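Local coordinates for putative ABC-transporter ATP-binding protein (Alicyclobacillus acidocaldarius, PDB 1Z47) that probably binds and hydrolyses ATP as the nucleotide-binding subunit of an ABC transporter thought to import sulfate, at residues L160-E171 against V191-V202. Sequence-based numbering, arbitrary orientation.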
# COMPACT_ATOMS: atom_id res chain seq x y z
N LEU B 160 6.45 -20.42 15.94
CA LEU B 160 7.32 -21.44 15.37
C LEU B 160 8.00 -22.39 16.33
O LEU B 160 8.39 -23.50 15.94
CB LEU B 160 8.41 -20.77 14.55
CG LEU B 160 7.93 -20.16 13.23
CD1 LEU B 160 9.08 -19.41 12.57
CD2 LEU B 160 7.38 -21.28 12.33
N ALA B 161 8.16 -21.97 17.58
CA ALA B 161 8.84 -22.79 18.58
C ALA B 161 8.53 -24.29 18.51
O ALA B 161 9.46 -25.10 18.38
CB ALA B 161 8.54 -22.25 19.98
N PRO B 162 7.24 -24.67 18.59
CA PRO B 162 6.78 -26.06 18.54
C PRO B 162 7.00 -26.78 17.22
O PRO B 162 6.69 -27.96 17.10
CB PRO B 162 5.29 -25.95 18.86
CG PRO B 162 5.19 -24.67 19.63
CD PRO B 162 6.11 -23.78 18.85
N ARG B 163 7.52 -26.07 16.22
CA ARG B 163 7.78 -26.66 14.91
C ARG B 163 6.46 -27.01 14.20
O ARG B 163 6.24 -28.15 13.78
CB ARG B 163 8.63 -27.93 15.11
CG ARG B 163 9.46 -28.37 13.90
CD ARG B 163 10.96 -28.10 14.11
NE ARG B 163 11.36 -28.34 15.50
CZ ARG B 163 12.61 -28.20 15.95
NH1 ARG B 163 12.88 -28.43 17.23
NH2 ARG B 163 13.58 -27.84 15.13
N PRO B 164 5.54 -26.03 14.06
CA PRO B 164 4.26 -26.30 13.40
C PRO B 164 4.43 -26.76 11.96
O PRO B 164 5.42 -26.44 11.31
CB PRO B 164 3.52 -24.96 13.47
CG PRO B 164 4.09 -24.33 14.71
CD PRO B 164 5.57 -24.66 14.61
N GLN B 165 3.45 -27.50 11.47
CA GLN B 165 3.46 -27.99 10.09
C GLN B 165 2.99 -26.84 9.19
O GLN B 165 3.52 -26.61 8.09
CB GLN B 165 2.46 -29.14 9.91
CG GLN B 165 2.96 -30.55 10.15
CD GLN B 165 1.90 -31.58 9.75
OE1 GLN B 165 1.49 -31.65 8.59
NE2 GLN B 165 1.45 -32.38 10.72
N VAL B 166 1.97 -26.13 9.68
CA VAL B 166 1.39 -25.01 8.96
C VAL B 166 1.49 -23.71 9.76
O VAL B 166 1.31 -23.69 10.97
CB VAL B 166 -0.09 -25.29 8.61
CG1 VAL B 166 -0.64 -24.15 7.76
CG2 VAL B 166 -0.22 -26.62 7.84
N LEU B 167 1.76 -22.63 9.05
CA LEU B 167 1.89 -21.31 9.63
C LEU B 167 0.77 -20.44 9.01
O LEU B 167 0.69 -20.33 7.78
CB LEU B 167 3.28 -20.77 9.28
CG LEU B 167 3.99 -19.78 10.20
CD1 LEU B 167 4.12 -20.38 11.61
CD2 LEU B 167 5.36 -19.47 9.62
N LEU B 168 -0.08 -19.87 9.85
CA LEU B 168 -1.19 -19.01 9.40
C LEU B 168 -1.06 -17.54 9.83
O LEU B 168 -0.92 -17.24 11.02
CB LEU B 168 -2.51 -19.56 9.93
CG LEU B 168 -2.74 -21.05 9.62
CD1 LEU B 168 -4.08 -21.48 10.21
CD2 LEU B 168 -2.70 -21.26 8.11
N PHE B 169 -1.14 -16.62 8.86
CA PHE B 169 -1.04 -15.18 9.19
C PHE B 169 -2.36 -14.47 8.92
O PHE B 169 -2.86 -14.53 7.80
CB PHE B 169 0.06 -14.51 8.35
CG PHE B 169 1.43 -15.06 8.59
CD1 PHE B 169 1.82 -16.27 8.03
CD2 PHE B 169 2.33 -14.38 9.40
CE1 PHE B 169 3.09 -16.79 8.27
CE2 PHE B 169 3.61 -14.88 9.65
CZ PHE B 169 3.99 -16.10 9.09
N ASP B 170 -2.94 -13.83 9.92
CA ASP B 170 -4.18 -13.10 9.69
C ASP B 170 -3.95 -11.58 9.76
O ASP B 170 -4.20 -10.97 10.80
CB ASP B 170 -5.25 -13.49 10.71
CG ASP B 170 -6.64 -13.00 10.32
OD1 ASP B 170 -7.56 -13.16 11.15
OD2 ASP B 170 -6.83 -12.46 9.20
N GLU B 171 -3.45 -11.01 8.66
CA GLU B 171 -3.17 -9.56 8.55
C GLU B 171 -2.54 -9.03 9.83
O GLU B 171 -2.94 -7.98 10.35
CB GLU B 171 -4.48 -8.80 8.28
CG GLU B 171 -5.46 -8.84 9.45
CD GLU B 171 -6.64 -7.89 9.29
OE1 GLU B 171 -6.43 -6.66 9.18
OE2 GLU B 171 -7.79 -8.40 9.28
N VAL B 191 12.18 -15.84 6.53
CA VAL B 191 12.01 -16.85 7.57
C VAL B 191 11.35 -18.10 6.95
O VAL B 191 11.84 -19.22 7.11
CB VAL B 191 11.18 -16.29 8.73
CG1 VAL B 191 10.71 -17.42 9.64
CG2 VAL B 191 12.04 -15.31 9.54
N HIS B 192 10.25 -17.90 6.22
CA HIS B 192 9.56 -19.01 5.57
C HIS B 192 10.50 -19.89 4.74
O HIS B 192 10.47 -21.11 4.82
CB HIS B 192 8.46 -18.49 4.65
CG HIS B 192 7.88 -19.55 3.76
ND1 HIS B 192 6.83 -20.36 4.16
CD2 HIS B 192 8.20 -19.92 2.50
CE1 HIS B 192 6.53 -21.19 3.17
NE2 HIS B 192 7.35 -20.95 2.16
N ASP B 193 11.31 -19.25 3.91
CA ASP B 193 12.21 -20.00 3.07
C ASP B 193 13.21 -20.76 3.90
O ASP B 193 13.67 -21.82 3.51
CB ASP B 193 12.91 -19.05 2.10
CG ASP B 193 11.95 -18.49 1.06
OD1 ASP B 193 12.28 -17.51 0.36
OD2 ASP B 193 10.84 -19.06 0.96
N GLU B 194 13.51 -20.21 5.07
CA GLU B 194 14.46 -20.87 5.95
C GLU B 194 13.85 -22.07 6.67
O GLU B 194 14.39 -23.17 6.59
CB GLU B 194 14.99 -19.88 6.99
CG GLU B 194 16.07 -20.49 7.87
CD GLU B 194 17.29 -20.87 7.06
OE1 GLU B 194 18.11 -21.67 7.55
OE2 GLU B 194 17.43 -20.35 5.93
N MET B 195 12.74 -21.86 7.35
CA MET B 195 12.10 -22.93 8.10
C MET B 195 11.47 -24.02 7.24
O MET B 195 11.13 -25.09 7.75
CB MET B 195 11.04 -22.37 9.05
CG MET B 195 11.55 -21.34 10.06
SD MET B 195 12.83 -21.95 11.18
CE MET B 195 11.97 -23.27 12.03
N GLY B 196 11.29 -23.75 5.95
CA GLY B 196 10.72 -24.73 5.03
C GLY B 196 9.31 -25.21 5.33
O GLY B 196 8.91 -26.26 4.85
N VAL B 197 8.56 -24.42 6.10
CA VAL B 197 7.19 -24.72 6.49
C VAL B 197 6.19 -24.39 5.37
O VAL B 197 6.58 -23.94 4.30
CB VAL B 197 6.82 -23.90 7.74
CG1 VAL B 197 5.52 -24.38 8.36
CG2 VAL B 197 7.95 -24.00 8.75
N THR B 198 4.91 -24.66 5.61
CA THR B 198 3.83 -24.36 4.67
C THR B 198 3.14 -23.12 5.26
O THR B 198 2.72 -23.14 6.41
CB THR B 198 2.80 -25.52 4.61
OG1 THR B 198 3.45 -26.71 4.14
CG2 THR B 198 1.63 -25.17 3.66
N SER B 199 3.01 -22.05 4.48
CA SER B 199 2.42 -20.83 5.02
C SER B 199 1.25 -20.27 4.20
O SER B 199 1.29 -20.30 2.97
CB SER B 199 3.50 -19.76 5.15
OG SER B 199 4.53 -20.14 6.04
N VAL B 200 0.24 -19.77 4.89
CA VAL B 200 -0.94 -19.18 4.25
C VAL B 200 -1.19 -17.83 4.93
O VAL B 200 -1.21 -17.74 6.16
CB VAL B 200 -2.21 -20.04 4.44
CG1 VAL B 200 -3.33 -19.53 3.50
CG2 VAL B 200 -1.92 -21.51 4.16
N PHE B 201 -1.42 -16.77 4.14
CA PHE B 201 -1.68 -15.47 4.75
C PHE B 201 -2.87 -14.83 4.06
O PHE B 201 -3.17 -15.14 2.91
CB PHE B 201 -0.44 -14.57 4.68
CG PHE B 201 -0.03 -14.19 3.28
CD1 PHE B 201 -0.46 -12.98 2.72
CD2 PHE B 201 0.81 -15.02 2.54
CE1 PHE B 201 -0.04 -12.61 1.44
CE2 PHE B 201 1.23 -14.67 1.27
CZ PHE B 201 0.81 -13.45 0.71
N VAL B 202 -3.56 -13.96 4.78
CA VAL B 202 -4.75 -13.28 4.27
C VAL B 202 -4.37 -11.87 3.85
O VAL B 202 -3.55 -11.23 4.51
CB VAL B 202 -5.84 -13.23 5.38
CG1 VAL B 202 -6.88 -12.15 5.07
CG2 VAL B 202 -6.51 -14.62 5.51
O HOH W 1 -1.69 -11.73 6.19
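L167 pairs with T198 and V200 in parallel register: its N donates to T198 O at 2.9 Å and its O accepts from V200 N. F169 repeats the pattern, N to V200 O, while V202 N reaches F169 O on a more bent path (148° at the hydrogen). Beyond it a water bridges the two backbones, accepting from E171 N and donating to V202 O at 2.6 Å. At the start of the ladder V197 CG1 presses tightly on Q165 O, 3.0 Å away, and also meets P164 O and L167 CB. On one face of the sheet, CD2 of L168 lies alongside V200, 3.9 Å from its CB. On the other, S199 OG sits 3.5 Å from L167 CB; chi1 of F169 (-62°) sets its ring beside its own backbone N, bringing the CD1 edge to V200 O. These are neighbouring strands of the P-loop ATPase core, joined by helix 178-195 as a beta-alpha-beta crossover. That helix returns over the L167 and F169 face, where H192 ND1 shares a 3.0 Å hydrogen bond with S199 OG. Separately, L160 CD1, ending helix 148-160, crosses V191 CG1 and M195 CG. Farther out, strand 89-93 bonds to the other edge of 166-170, V200 touches L46 of strand 43-47, and T198 OG1 bonds to T14 and G41.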